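Long-range contact in protein stn1 (Schizosaccharomyces pombe, PDB 3KF6), which is required for telomere maintenance, interacts with ten1 and binds single-stranded telomeric DNA: residues A[51-56]-A[102-107]. Residues are numbered along the deposited sequence; the frame is centred on the assembly and turned at random.
Sequences QIVGYI and VVCVFG
I52 and V105 lie side by side on the barrel-interior face of two antiparallel strands. I52 CD1 rests 4.0 Å from V105 CB. I52 CG1 sits in the crowded position between its own backbone N and carbonyl carbon (chi1 60°), which sets CG1 4.1 Å from V105 CB. V103 lies on this same face. The I56 side chain crosses V103 at about a right angle, and I56 CD1 meets V103 CG1 at 4.0 Å. G54, between I52 and I56, brings only backbone to its pairing with V103.

Four backbone hydrogen bonds join the strands, two for I52 with V105 and two for G54 with V103. The I52 N to V105 O bond measures 2.9 Å. The bond from V103 N to G54 O, also 2.9 Å, is nearly straight, at 167°.

The other face carries Q51, V53, Y55, V102, C104 and F106. V53 CG2 packs on C104 SG at 3.9 Å, and V53 CG1 reaches V102 CG1. C104 SG also lies 3.5 Å from Q51 NE2. Q51 CG is anti to the backbone N (chi1 -175°) and lies 3.8 Å from C104 SG. The chain is extended beyond CG, and the amide continues alongside the sulfur. Q51 CB meets the F106 ring at its edge, near the ring plane. The amide OE1 accepts a hydrogen bond from R139. An alanine at Q51 would probably leave R139 without this acceptor and open a gap beside C104 SG.

The pair belongs to the curved sheet of the N-terminal OB domain, the DNA-binding fold of this protein. Helix 130-153 packs over V53 and V102, while strand 117-120 meets I52 and V105 on the opposite face. Y55 packs on L82 of the ten1 chain, and strand 122-126 flanks strand 102-110.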
ATOM      1  N   GLN A  51      -9.871  -8.581   3.542  1.00 17.00           N
ATOM      2  CA  GLN A  51      -8.453  -8.568   3.883  1.00 16.57           C
ATOM      3  C   GLN A  51      -7.773  -7.551   2.967  1.00 16.57           C
ATOM      4  O   GLN A  51      -8.020  -7.535   1.758  1.00 17.53           O
ATOM      5  CB  GLN A  51      -7.825  -9.944   3.649  1.00 17.08           C
ATOM      6  CG  GLN A  51      -6.370 -10.043   4.104  1.00 19.55           C
ATOM      7  CD  GLN A  51      -5.644 -11.222   3.478  1.00 21.09           C
ATOM      8  OE1 GLN A  51      -5.396 -11.241   2.273  1.00 22.26           O
ATOM      9  NE2 GLN A  51      -5.308 -12.216   4.294  1.00 23.45           N
ATOM     10  N   ILE A  52      -6.933  -6.698   3.543  1.00 15.61           N
ATOM     11  CA  ILE A  52      -6.204  -5.713   2.756  1.00 15.99           C
ATOM     12  C   ILE A  52      -4.725  -5.781   3.120  1.00 16.03           C
ATOM     13  O   ILE A  52      -4.360  -6.262   4.198  1.00 14.23           O
ATOM     14  CB  ILE A  52      -6.747  -4.263   2.968  1.00 15.34           C
ATOM     15  CG1 ILE A  52      -6.630  -3.831   4.434  1.00 17.73           C
ATOM     16  CG2 ILE A  52      -8.202  -4.188   2.532  1.00 16.28           C
ATOM     17  CD1 ILE A  52      -5.331  -3.155   4.767  1.00 20.15           C
ATOM     18  N   VAL A  53      -3.876  -5.330   2.201  1.00 14.89           N
ATOM     19  CA  VAL A  53      -2.436  -5.343   2.421  1.00 14.45           C
ATOM     20  C   VAL A  53      -1.828  -4.056   1.887  1.00 14.83           C
ATOM     21  O   VAL A  53      -2.050  -3.694   0.729  1.00 15.93           O
ATOM     22  CB  VAL A  53      -1.756  -6.526   1.684  1.00 13.71           C
ATOM     23  CG1 VAL A  53      -0.245  -6.422   1.838  1.00 14.63           C
ATOM     24  CG2 VAL A  53      -2.248  -7.857   2.238  1.00 14.51           C
ATOM     25  N   GLY A  54      -1.050  -3.372   2.719  1.00 14.32           N
ATOM     26  CA  GLY A  54      -0.439  -2.129   2.279  1.00 13.62           C
ATOM     27  C   GLY A  54       0.488  -1.567   3.334  1.00 15.08           C
ATOM     28  O   GLY A  54       0.644  -2.169   4.396  1.00 14.98           O
ATOM     29  N   TYR A  55       1.114  -0.429   3.057  1.00 13.96           N
ATOM     30  CA  TYR A  55       2.023   0.158   4.040  1.00 14.71           C
ATOM     31  C   TYR A  55       1.286   1.199   4.876  1.00 15.33           C
ATOM     32  O   TYR A  55       0.285   1.766   4.439  1.00 14.88           O
ATOM     33  CB  TYR A  55       3.254   0.789   3.360  1.00 15.85           C
ATOM     34  CG  TYR A  55       2.985   2.057   2.573  1.00 15.97           C
ATOM     35  CD1 TYR A  55       2.647   2.005   1.218  1.00 15.23           C
ATOM     36  CD2 TYR A  55       3.031   3.306   3.195  1.00 16.28           C
ATOM     37  CE1 TYR A  55       2.352   3.175   0.500  1.00 15.09           C
ATOM     38  CE2 TYR A  55       2.738   4.479   2.488  1.00 16.90           C
ATOM     39  CZ  TYR A  55       2.396   4.402   1.145  1.00 16.92           C
ATOM     40  OH  TYR A  55       2.054   5.553   0.468  1.00 17.31           O
ATOM     41  N   ILE A  56       1.784   1.434   6.086  1.00 14.31           N
ATOM     42  CA  ILE A  56       1.167   2.390   6.997  1.00 15.21           C
ATOM     43  C   ILE A  56       1.554   3.815   6.642  1.00 16.03           C
ATOM     44  O   ILE A  56       2.731   4.179   6.677  1.00 18.39           O
ATOM     45  CB  ILE A  56       1.578   2.095   8.451  1.00 15.11           C
ATOM     46  CG1 ILE A  56       1.040   0.726   8.865  1.00 16.37           C
ATOM     47  CG2 ILE A  56       1.030   3.179   9.386  1.00 17.44           C
ATOM     48  CD1 ILE A  56       1.583   0.240  10.187  1.00 18.25           C
ATOM     49  N   VAL A 102       4.634  -2.601   6.420  1.00 15.19           N
ATOM     50  CA  VAL A 102       3.591  -3.212   5.606  1.00 15.96           C
ATOM     51  C   VAL A 102       2.789  -4.155   6.486  1.00 16.85           C
ATOM     52  O   VAL A 102       3.361  -4.936   7.246  1.00 16.92           O
ATOM     53  CB  VAL A 102       4.197  -3.998   4.416  1.00 16.59           C
ATOM     54  CG1 VAL A 102       3.091  -4.687   3.601  1.00 16.73           C
ATOM     55  CG2 VAL A 102       4.975  -3.045   3.529  1.00 17.70           C
ATOM     56  N   VAL A 103       1.466  -4.064   6.402  1.00 17.14           N
ATOM     57  CA  VAL A 103       0.598  -4.922   7.196  1.00 17.51           C
ATOM     58  C   VAL A 103      -0.460  -5.613   6.354  1.00 17.71           C
ATOM     59  O   VAL A 103      -0.871  -5.105   5.300  1.00 17.43           O
ATOM     60  CB  VAL A 103      -0.152  -4.134   8.313  1.00 16.91           C
ATOM     61  CG1 VAL A 103       0.841  -3.573   9.328  1.00 18.93           C
ATOM     62  CG2 VAL A 103      -0.998  -3.015   7.697  1.00 17.24           C
ATOM     63  N   CYS A 104      -0.873  -6.786   6.827  1.00 17.08           N
ATOM     64  CA  CYS A 104      -1.938  -7.571   6.216  1.00 16.68           C
ATOM     65  C   CYS A 104      -3.020  -7.533   7.297  1.00 16.83           C
ATOM     66  O   CYS A 104      -2.815  -8.029   8.406  1.00 18.02           O
ATOM     67  CB  CYS A 104      -1.495  -9.017   5.980  1.00 17.55           C
ATOM     68  SG  CYS A 104      -2.844 -10.066   5.415  1.00 21.02           S
ATOM     69  N   VAL A 105      -4.156  -6.925   6.978  1.00 15.15           N
ATOM     70  CA  VAL A 105      -5.241  -6.785   7.943  1.00 16.90           C
ATOM     71  C   VAL A 105      -6.515  -7.504   7.533  1.00 16.63           C
ATOM     72  O   VAL A 105      -6.958  -7.398   6.390  1.00 16.91           O
ATOM     73  CB  VAL A 105      -5.602  -5.297   8.141  1.00 17.66           C
ATOM     74  CG1 VAL A 105      -6.727  -5.165   9.167  1.00 19.25           C
ATOM     75  CG2 VAL A 105      -4.370  -4.511   8.571  1.00 18.29           C
ATOM     76  N   PHE A 106      -7.104  -8.230   8.481  1.00 17.47           N
ATOM     77  CA  PHE A 106      -8.357  -8.930   8.233  1.00 19.58           C
ATOM     78  C   PHE A 106      -9.399  -8.259   9.117  1.00 19.29           C
ATOM     79  O   PHE A 106      -9.161  -8.057  10.308  1.00 20.37           O
ATOM     80  CB  PHE A 106      -8.241 -10.405   8.615  1.00 23.45           C
ATOM     81  CG  PHE A 106      -9.515 -11.183   8.419  1.00 29.36           C
ATOM     82  CD1 PHE A 106     -10.063 -11.341   7.147  1.00 31.34           C
ATOM     83  CD2 PHE A 106     -10.176 -11.748   9.508  1.00 30.71           C
ATOM     84  CE1 PHE A 106     -11.251 -12.052   6.962  1.00 32.05           C
ATOM     85  CE2 PHE A 106     -11.365 -12.461   9.331  1.00 30.87           C
ATOM     86  CZ  PHE A 106     -11.901 -12.612   8.057  1.00 33.01           C
ATOM     87  N   GLY A 107     -10.543  -7.901   8.546  1.00 18.63           N
ATOM     88  CA  GLY A 107     -11.565  -7.253   9.348  1.00 20.14           C
ATOM     89  C   GLY A 107     -12.900  -7.132   8.650  1.00 19.97           C
ATOM     90  O   GLY A 107     -13.097  -7.674   7.562  1.00 18.61           O
TER